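PDB 2FTW: dihydropyrimidine amidohydrolase from Dictyostelium discoideum, which catalyses the reversible, zinc-dependent hydrolytic ring opening of dihydropyrimidines, the second step of reductive pyrimidine degradation. Local coordinates for residues T9-N14 / D27-N32; T16-D21 / T369-V374; V403-N408 / G434-T439. One frame throughout, in Å; residues are numbered along the deposited sequence.

Contact 1 of 3, residues T9-N14 / D27-N32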
loop_
_atom_site.group_PDB
_atom_site.type_symbol
_atom_site.label_atom_id
_atom_site.label_comp_id
_atom_site.label_asym_id
_atom_site.label_seq_id
_atom_site.Cartn_x
_atom_site.Cartn_y
_atom_site.Cartn_z
ATOM N N THR A 9 40.285 -20.593 -26.265
ATOM C CA THR A 9 40.792 -21.290 -25.084
ATOM C C THR A 9 41.600 -20.327 -24.221
ATOM O O THR A 9 42.540 -19.685 -24.701
ATOM C CB THR A 9 41.690 -22.496 -25.449
ATOM O OG1 THR A 9 42.898 -22.039 -26.065
ATOM C CG2 THR A 9 40.980 -23.434 -26.391
ATOM N N ILE A 10 41.231 -20.223 -22.944
ATOM C CA ILE A 10 41.872 -19.270 -22.041
ATOM C C ILE A 10 41.719 -19.744 -20.599
ATOM O O ILE A 10 40.753 -20.450 -20.260
ATOM C CB ILE A 10 41.275 -17.838 -22.252
ATOM C CG1 ILE A 10 42.192 -16.752 -21.693
ATOM C CG2 ILE A 10 39.869 -17.715 -21.662
ATOM C CD1 ILE A 10 41.824 -15.373 -22.170
ATOM N N LEU A 11 42.688 -19.374 -19.765
ATOM C CA LEU A 11 42.683 -19.708 -18.348
ATOM C C LEU A 11 42.734 -18.427 -17.521
ATOM O O LEU A 11 43.677 -17.637 -17.620
ATOM C CB LEU A 11 43.865 -20.633 -18.014
ATOM C CG LEU A 11 44.134 -20.985 -16.543
ATOM C CD1 LEU A 11 42.956 -21.681 -15.920
ATOM C CD2 LEU A 11 45.367 -21.858 -16.406
ATOM N N ILE A 12 41.704 -18.220 -16.708
ATOM C CA ILE A 12 41.616 -17.038 -15.866
ATOM C C ILE A 12 41.923 -17.415 -14.415
ATOM O O ILE A 12 41.216 -18.235 -13.831
ATOM C CB ILE A 12 40.216 -16.391 -15.946
ATOM C CG1 ILE A 12 39.796 -16.203 -17.410
ATOM C CG2 ILE A 12 40.221 -15.060 -15.206
ATOM C CD1 ILE A 12 38.300 -16.118 -17.619
ATOM N N LYS A 13 42.958 -16.796 -13.844
ATOM C CA LYS A 13 43.458 -17.165 -12.508
ATOM C C LYS A 13 43.383 -16.041 -11.488
ATOM O O LYS A 13 43.491 -14.864 -11.823
ATOM C CB LYS A 13 44.913 -17.680 -12.577
ATOM C CG LYS A 13 45.035 -19.092 -13.168
ATOM C CD LYS A 13 46.472 -19.643 -13.212
ATOM C CE LYS A 13 47.033 -20.014 -11.825
ATOM N NZ LYS A 13 46.266 -21.045 -11.083
ATOM N N ASN A 14 43.216 -16.444 -10.229
ATOM C CA ASN A 14 43.357 -15.575 -9.053
ATOM C C ASN A 14 42.158 -14.671 -8.743
ATOM O O ASN A 14 42.219 -13.887 -7.796
ATOM C CB ASN A 14 44.656 -14.734 -9.131
ATOM C CG ASN A 14 45.879 -15.565 -9.527
ATOM O OD1 ASN A 14 46.100 -16.670 -9.006
ATOM N ND2 ASN A 14 46.670 -15.043 -10.469
ATOM N N ASP A 27 39.782 -20.419 -10.050
ATOM C CA ASP A 27 40.289 -20.233 -11.409
ATOM C C ASP A 27 39.330 -20.888 -12.394
ATOM O O ASP A 27 38.684 -21.893 -12.075
ATOM C CB ASP A 27 41.696 -20.813 -11.547
ATOM C CG ASP A 27 42.659 -20.218 -10.551
ATOM O OD1 ASP A 27 42.352 -19.130 -9.979
ATOM O OD2 ASP A 27 43.720 -20.825 -10.334
ATOM N N VAL A 28 39.235 -20.302 -13.584
ATOM C CA VAL A 28 38.326 -20.771 -14.628
ATOM C C VAL A 28 39.100 -21.064 -15.922
ATOM O O VAL A 28 39.835 -20.223 -16.424
ATOM C CB VAL A 28 37.196 -19.742 -14.898
ATOM C CG1 VAL A 28 36.296 -20.168 -16.058
ATOM C CG2 VAL A 28 36.356 -19.524 -13.637
ATOM N N LEU A 29 38.915 -22.276 -16.443
ATOM C CA LEU A 29 39.479 -22.686 -17.723
ATOM C C LEU A 29 38.388 -22.772 -18.799
ATOM O O LEU A 29 37.322 -23.367 -18.599
ATOM C CB LEU A 29 40.190 -24.026 -17.559
ATOM C CG LEU A 29 40.684 -24.774 -18.804
ATOM C CD1 LEU A 29 41.881 -24.073 -19.424
ATOM C CD2 LEU A 29 41.020 -26.204 -18.414
ATOM N N VAL A 30 38.656 -22.155 -19.938
ATOM C CA VAL A 30 37.761 -22.214 -21.089
ATOM C C VAL A 30 38.500 -22.933 -22.186
ATOM O O VAL A 30 39.660 -22.615 -22.461
ATOM C CB VAL A 30 37.369 -20.802 -21.587
ATOM C CG1 VAL A 30 36.473 -20.878 -22.827
ATOM C CG2 VAL A 30 36.693 -20.018 -20.473
ATOM N N GLU A 31 37.832 -23.912 -22.793
ATOM C CA GLU A 31 38.380 -24.636 -23.918
ATOM C C GLU A 31 37.357 -24.676 -25.045
ATOM O O GLU A 31 36.163 -24.833 -24.817
ATOM C CB GLU A 31 38.818 -26.045 -23.496
ATOM C CG GLU A 31 39.345 -26.888 -24.637
ATOM C CD GLU A 31 40.404 -27.885 -24.200
ATOM O OE1 GLU A 31 40.034 -28.964 -23.674
ATOM O OE2 GLU A 31 41.609 -27.587 -24.408
ATOM N N ASN A 32 37.852 -24.523 -26.269
ATOM C CA ASN A 32 37.038 -24.395 -27.464
ATOM C C ASN A 32 35.738 -23.587 -27.222
ATOM O O ASN A 32 34.676 -23.964 -27.691
ATOM C CB ASN A 32 36.756 -25.800 -28.015
ATOM C CG ASN A 32 38.044 -26.626 -28.229
ATOM O OD1 ASN A 32 39.050 -26.112 -28.731
ATOM N ND2 ASN A 32 38.011 -27.903 -27.839
#
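Lys-13 and Asp-27 meet at one end of an antiparallel strand pair, whose directions differ by 173°, and here the carboxylate is gripped through both oxygens. Lys-13 NZ forms a salt bridge with Asp-27 OD2 at 2.7 Å, while the backbone N of Asn-14 donates to Asp-27 OD1 at 2.8 Å; both donors stand above the carboxylate plane. Ile-42 completes the first shell: its N also donates to Asp-27 OD2, and its O accepts from Lys-13 NZ. In the lysine, chi3 (72°) turns CE and chi4 (60°) turns NZ, curling the chain back to the carboxylate, and Lys-13 CG passes 3.6 Å from Asp-27 OD2. Next to this end, Ile-12 and Val-28 form a hydrogen-bonded pair, as do Ile-10 and Val-30, whose bond from Val-30 N to Ile-10 O is 2.7 Å long. Between them sits the non-hydrogen-bonded pair Leu-11 and Leu-29, with Leu-11 CD1 4.0 Å from Leu-29 CB. On the other face Ile-10 CG2 lies alongside Val-30, 4.0 Å from its CB. Farther out, Ile-12 and Val-28 rest on Leu-58 of strand 57-64 and Ile-402 of strand 402-406, which joins the four-stranded sheet to the large mixed one. With several donors around it, the carboxylate is probably held as the anion.

Contact 2 of 3, residues T16-D21 / T369-V374; sequences TVVNDD and TWCQFV
Trp-370, in the first turn of helix 370-384, meets the end of strand 16-18, the two segments running at 53° to each other: Val-18 CG1 lies 3.8 Å from Trp-370 O and 4.1 Å from Trp-370 CB. Val-18 CG2 approaches the indole obliquely; beyond the two segments the ring meets Tyr-23 edge-to-face and touches Trp-359. Cys-371 comes next and faces the loop that follows the strand. Its SG, anti to its own carbonyl carbon (chi1 -67°), lies 3.3 Å from Asn-19 O, and its O receives a CA-H...O contact from Asp-20 CA at 3.5 Å, with an angle of 143° at the hydrogen. Gln-372 closes a capping box at the helix start: its N donates to Thr-369 OG1 at 3.2 Å, and its OE1 accepts from Thr-369 N. One turn after Trp-370, Val-374 straddles the strand end with its two methyls: CG2 is 3.8 Å from Val-18 CG1, and CG1 is 3.9 Å from Asp-20 N. Contact between strand and helix therefore rests on methyl groups, a thiol and backbone carbonyls, with no clear hydrogen bond across it. The carboxylates are bound elsewhere, Asp-20 in a salt bridge with Arg-383, Asp-21 OD1 in one with Arg-393, and Asp-21 OD2 in a hydrogen bond with Tyr-388 OH of the second subunit.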
loop_
_atom_site.group_PDB
_atom_site.type_symbol
_atom_site.label_atom_id
_atom_site.label_comp_id
_atom_site.label_asym_id
_atom_site.label_seq_id
_atom_site.Cartn_x
_atom_site.Cartn_y
_atom_site.Cartn_z
ATOM N N THR A 16 37.687 -13.922 -8.258
ATOM C CA THR A 16 36.499 -14.438 -7.581
ATOM C C THR A 16 35.379 -14.610 -8.603
ATOM O O THR A 16 35.002 -13.671 -9.287
ATOM C CB THR A 16 36.027 -13.474 -6.470
ATOM O OG1 THR A 16 37.119 -13.219 -5.584
ATOM C CG2 THR A 16 34.858 -14.084 -5.648
ATOM N N VAL A 17 34.859 -15.825 -8.701
ATOM C CA VAL A 17 33.691 -16.080 -9.523
ATOM C C VAL A 17 32.449 -15.525 -8.793
ATOM O O VAL A 17 32.300 -15.705 -7.591
ATOM C CB VAL A 17 33.529 -17.586 -9.789
ATOM C CG1 VAL A 17 32.226 -17.882 -10.499
ATOM C CG2 VAL A 17 34.733 -18.120 -10.594
ATOM N N VAL A 18 31.586 -14.841 -9.528
ATOM C CA VAL A 18 30.341 -14.311 -8.977
ATOM C C VAL A 18 29.204 -14.729 -9.872
ATOM O O VAL A 18 29.095 -14.288 -11.017
ATOM C CB VAL A 18 30.282 -12.767 -8.874
ATOM C CG1 VAL A 18 28.966 -12.341 -8.170
ATOM C CG2 VAL A 18 31.452 -12.225 -8.150
ATOM N N ASN A 19 28.363 -15.596 -9.334
ATOM C CA ASN A 19 27.132 -15.990 -9.966
ATOM C C ASN A 19 26.013 -15.342 -9.171
ATOM O O ASN A 19 26.273 -14.632 -8.204
ATOM C CB ASN A 19 27.022 -17.510 -9.973
ATOM C CG ASN A 19 27.652 -18.128 -11.209
ATOM O OD1 ASN A 19 27.503 -17.605 -12.324
ATOM N ND2 ASN A 19 28.334 -19.254 -11.028
ATOM N N ASP A 20 24.767 -15.547 -9.568
ATOM C CA ASP A 20 23.693 -14.891 -8.841
ATOM C C ASP A 20 23.285 -15.642 -7.565
ATOM O O ASP A 20 22.427 -15.146 -6.811
ATOM C CB ASP A 20 22.500 -14.616 -9.758
ATOM C CG ASP A 20 21.682 -15.848 -10.053
ATOM O OD1 ASP A 20 22.258 -16.915 -10.349
ATOM O OD2 ASP A 20 20.442 -15.752 -9.967
ATOM N N ASP A 21 23.879 -16.820 -7.309
ATOM C CA ASP A 21 23.536 -17.589 -6.100
ATOM C C ASP A 21 24.574 -17.495 -4.998
ATOM O O ASP A 21 24.232 -17.589 -3.817
ATOM C CB ASP A 21 23.214 -19.065 -6.425
ATOM C CG ASP A 21 24.383 -19.833 -7.056
ATOM O OD1 ASP A 21 25.218 -19.242 -7.780
ATOM O OD2 ASP A 21 24.441 -21.065 -6.842
ATOM N N THR A 369 23.741 -6.248 -3.703
ATOM C CA THR A 369 24.945 -7.063 -3.504
ATOM C C THR A 369 25.551 -7.443 -4.854
ATOM O O THR A 369 24.960 -7.220 -5.908
ATOM C CB THR A 369 24.654 -8.368 -2.743
ATOM O OG1 THR A 369 23.881 -9.243 -3.571
ATOM C CG2 THR A 369 23.928 -8.108 -1.421
ATOM N N TRP A 370 26.738 -8.033 -4.816
ATOM C CA TRP A 370 27.402 -8.526 -6.024
ATOM C C TRP A 370 26.557 -9.575 -6.784
ATOM O O TRP A 370 26.436 -9.524 -8.016
ATOM C CB TRP A 370 28.747 -9.157 -5.656
ATOM C CG TRP A 370 29.839 -8.203 -5.286
ATOM C CD1 TRP A 370 29.796 -6.835 -5.302
ATOM C CD2 TRP A 370 31.170 -8.556 -4.895
ATOM N NE1 TRP A 370 31.011 -6.321 -4.912
ATOM C CE2 TRP A 370 31.875 -7.354 -4.669
ATOM C CE3 TRP A 370 31.826 -9.772 -4.683
ATOM C CZ2 TRP A 370 33.207 -7.333 -4.253
ATOM C CZ3 TRP A 370 33.156 -9.752 -4.270
ATOM C CH2 TRP A 370 33.827 -8.538 -4.058
ATOM N N CYS A 371 26.014 -10.541 -6.051
ATOM C CA CYS A 371 25.146 -11.584 -6.643
ATOM C C CYS A 371 23.854 -11.018 -7.259
ATOM O O CYS A 371 23.437 -11.435 -8.322
ATOM C CB CYS A 371 24.815 -12.664 -5.595
ATOM S SG CYS A 371 26.270 -13.652 -5.091
ATOM N N GLN A 372 23.230 -10.063 -6.583
ATOM C CA GLN A 372 22.036 -9.411 -7.130
ATOM C C GLN A 372 22.371 -8.583 -8.373
ATOM O O GLN A 372 21.516 -8.374 -9.239
ATOM C CB GLN A 372 21.355 -8.532 -6.086
ATOM C CG GLN A 372 20.876 -9.304 -4.863
ATOM C CD GLN A 372 20.308 -8.418 -3.779
ATOM O OE1 GLN A 372 20.757 -7.289 -3.569
ATOM N NE2 GLN A 372 19.305 -8.938 -3.068
ATOM N N PHE A 373 23.611 -8.113 -8.467
ATOM C CA PHE A 373 24.052 -7.416 -9.673
ATOM C C PHE A 373 24.162 -8.361 -10.873
ATOM O O PHE A 373 23.776 -8.013 -11.992
ATOM C CB PHE A 373 25.383 -6.698 -9.415
ATOM C CG PHE A 373 26.014 -6.147 -10.649
ATOM C CD1 PHE A 373 26.900 -6.928 -11.395
ATOM C CD2 PHE A 373 25.724 -4.857 -11.076
ATOM C CE1 PHE A 373 27.496 -6.435 -12.538
ATOM C CE2 PHE A 373 26.321 -4.350 -12.228
ATOM C CZ PHE A 373 27.219 -5.147 -12.954
ATOM N N VAL A 374 24.689 -9.558 -10.656
ATOM C CA VAL A 374 24.752 -10.544 -11.726
ATOM C C VAL A 374 23.341 -10.972 -12.176
ATOM O O VAL A 374 23.056 -11.035 -13.383
ATOM C CB VAL A 374 25.665 -11.732 -11.330
ATOM C CG1 VAL A 374 25.512 -12.897 -12.266
ATOM C CG2 VAL A 374 27.111 -11.274 -11.324
#

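Contact 3 of 3, residues V403-N408 / G434-T439; sequences VIWDPN and GIAVTT
A classic beta bulge interrupts the antiparallel pairing of strands 402-406 and 431-441, where Val-437 and Thr-438 both face Ile-404. Ile-404 O accepts from Val-437 N at 2.9 Å and, weakly, from Thr-438 N; Ile-404 N donates to Thr-438 O at 2.8 Å. The tight point is Val-437 CG2, set between its own backbone N and carbonyl carbon, 3.1 Å from Ile-404 O. It also meets Ile-404 CG2 at 3.8 Å, the side chains crossing at about a right angle, whereas Thr-438 lies side by side with the isoleucine, its CB 3.8 Å from Ile-404 CD1. Strand 402-406 is an inner strand, between 57-64 and 431-441, of the beta-sandwich part, in a sheet that runs on through 57-64 into parallel strands of the barrel. On the face shared with Val-403 and Ala-436, Trp-405 has CG anti to its backbone N (chi1 -168°). Ala-436 N sits 3.4 Å above its ring plane, toward the rim, and Gly-434 O is 3.1 Å from Trp-405 CZ2. Gly-434 has positive phi (116°), its CA 3.8 Å from Trp-405 NE1. Helix 354-363 also touches the indole, through Met-355, Ser-356 and Trp-359. Where strand 402-406 turns its corner, Asp-406 OD1 accepts from Asn-408 N, an Asx turn.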
loop_
_atom_site.group_PDB
_atom_site.type_symbol
_atom_site.label_atom_id
_atom_site.label_comp_id
_atom_site.label_asym_id
_atom_site.label_seq_id
_atom_site.Cartn_x
_atom_site.Cartn_y
_atom_site.Cartn_z
ATOM N N VAL A 403 33.342 -11.600 -17.924
ATOM C CA VAL A 403 33.831 -10.243 -17.706
ATOM C C VAL A 403 34.698 -10.179 -16.463
ATOM O O VAL A 403 34.268 -10.566 -15.377
ATOM C CB VAL A 403 32.674 -9.251 -17.539
ATOM C CG1 VAL A 403 33.186 -7.810 -17.424
ATOM C CG2 VAL A 403 31.776 -9.354 -18.702
ATOM N N ILE A 404 35.921 -9.680 -16.634
ATOM C CA ILE A 404 36.788 -9.353 -15.520
ATOM C C ILE A 404 36.470 -7.934 -15.070
ATOM O O ILE A 404 36.777 -6.955 -15.750
ATOM C CB ILE A 404 38.264 -9.521 -15.879
ATOM C CG1 ILE A 404 38.506 -10.974 -16.300
ATOM C CG2 ILE A 404 39.132 -9.187 -14.682
ATOM C CD1 ILE A 404 39.872 -11.247 -16.833
ATOM N N TRP A 405 35.847 -7.852 -13.905
ATOM C CA TRP A 405 35.291 -6.632 -13.369
ATOM C C TRP A 405 36.215 -6.096 -12.280
ATOM O O TRP A 405 36.642 -6.853 -11.418
ATOM C CB TRP A 405 33.924 -6.961 -12.754
ATOM C CG TRP A 405 33.148 -5.749 -12.423
ATOM C CD1 TRP A 405 33.087 -5.117 -11.215
ATOM C CD2 TRP A 405 32.357 -4.988 -13.320
ATOM N NE1 TRP A 405 32.296 -4.002 -11.303
ATOM C CE2 TRP A 405 31.835 -3.895 -12.590
ATOM C CE3 TRP A 405 32.035 -5.113 -14.678
ATOM C CZ2 TRP A 405 30.994 -2.948 -13.165
ATOM C CZ3 TRP A 405 31.193 -4.165 -15.251
ATOM C CH2 TRP A 405 30.696 -3.091 -14.492
ATOM N N ASP A 406 36.538 -4.802 -12.314
ATOM C CA ASP A 406 37.334 -4.209 -11.234
ATOM C C ASP A 406 36.462 -3.292 -10.415
ATOM O O ASP A 406 36.195 -2.171 -10.839
ATOM C CB ASP A 406 38.564 -3.452 -11.763
ATOM C CG ASP A 406 39.550 -3.077 -10.651
ATOM O OD1 ASP A 406 39.164 -3.036 -9.462
ATOM O OD2 ASP A 406 40.718 -2.824 -10.961
ATOM N N PRO A 407 36.029 -3.749 -9.218
ATOM C CA PRO A 407 35.104 -2.949 -8.404
ATOM C C PRO A 407 35.723 -1.659 -7.842
ATOM O O PRO A 407 35.007 -0.834 -7.265
ATOM C CB PRO A 407 34.720 -3.908 -7.267
ATOM C CG PRO A 407 35.867 -4.840 -7.167
ATOM C CD PRO A 407 36.383 -5.020 -8.557
ATOM N N ASN A 408 37.034 -1.503 -8.037
ATOM C CA ASN A 408 37.797 -0.419 -7.455
ATOM C C ASN A 408 38.388 0.552 -8.461
ATOM O O ASN A 408 38.927 1.575 -8.058
ATOM C CB ASN A 408 38.909 -0.999 -6.577
ATOM C CG ASN A 408 38.359 -1.740 -5.370
ATOM O OD1 ASN A 408 37.537 -1.199 -4.622
ATOM N ND2 ASN A 408 38.782 -2.991 -5.189
ATOM N N GLY A 434 34.015 0.859 -10.443
ATOM C CA GLY A 434 33.600 -0.493 -10.832
ATOM C C GLY A 434 33.359 -0.569 -12.332
ATOM O O GLY A 434 32.325 -0.140 -12.811
ATOM N N ILE A 435 34.330 -1.085 -13.082
ATOM C CA ILE A 435 34.196 -1.190 -14.535
ATOM C C ILE A 435 34.718 -2.504 -15.068
ATOM O O ILE A 435 35.512 -3.178 -14.420
ATOM C CB ILE A 435 34.928 -0.045 -15.277
ATOM C CG1 ILE A 435 36.441 -0.154 -15.084
ATOM C CG2 ILE A 435 34.385 1.314 -14.833
ATOM C CD1 ILE A 435 37.224 0.994 -15.673
ATOM N N ALA A 436 34.287 -2.834 -16.280
ATOM C CA ALA A 436 34.823 -3.976 -17.022
ATOM C C ALA A 436 36.224 -3.637 -17.534
ATOM O O ALA A 436 36.388 -2.681 -18.259
ATOM C CB ALA A 436 33.909 -4.311 -18.187
ATOM N N VAL A 437 37.219 -4.421 -17.139
ATOM C CA VAL A 437 38.610 -4.193 -17.542
ATOM C C VAL A 437 39.077 -5.194 -18.594
ATOM O O VAL A 437 39.995 -4.903 -19.359
ATOM C CB VAL A 437 39.594 -4.188 -16.331
ATOM C CG1 VAL A 437 39.316 -2.991 -15.433
ATOM C CG2 VAL A 437 39.552 -5.479 -15.546
ATOM N N THR A 438 38.452 -6.375 -18.604
ATOM C CA THR A 438 38.620 -7.349 -19.680
ATOM C C THR A 438 37.290 -8.065 -19.954
ATOM O O THR A 438 36.600 -8.470 -19.029
ATOM C CB THR A 438 39.709 -8.390 -19.345
ATOM O OG1 THR A 438 40.912 -7.720 -18.949
ATOM C CG2 THR A 438 40.001 -9.278 -20.523
ATOM N N THR A 439 36.935 -8.179 -21.229
ATOM C CA THR A 439 35.764 -8.935 -21.653
ATOM C C THR A 439 36.251 -10.097 -22.524
ATOM O O THR A 439 37.209 -9.967 -23.291
ATOM C CB THR A 439 34.768 -8.042 -22.423
ATOM O OG1 THR A 439 34.529 -6.843 -21.674
ATOM C CG2 THR A 439 33.436 -8.759 -22.675
#

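How the contacts relate
All three contacts are partly buried and lie on one side of the chain's centre, away from the zinc site. Contact 1 is the most peripheral, about 28 Å from that centre to its own, with exposed ends at Glu-31 and Asn-32; contact 2 alone is reached by another subunit. Contacts 1 and 3 are both antiparallel strand pairs, regular in the first and bulged in the second. Contact 3 lies within the large mixed sheet, and contact 2 packs helix 370-384 against its strand 16-18. The four-stranded sheet of contact 1 touches the large one at, among other places, Val-28 CG2 with Val-17 CG2 (3.7 Å) and Ile-12 CG2 with Ile-404 CD1 (4.2 Å). A salt bridge across the segments occurs in contact 1 alone.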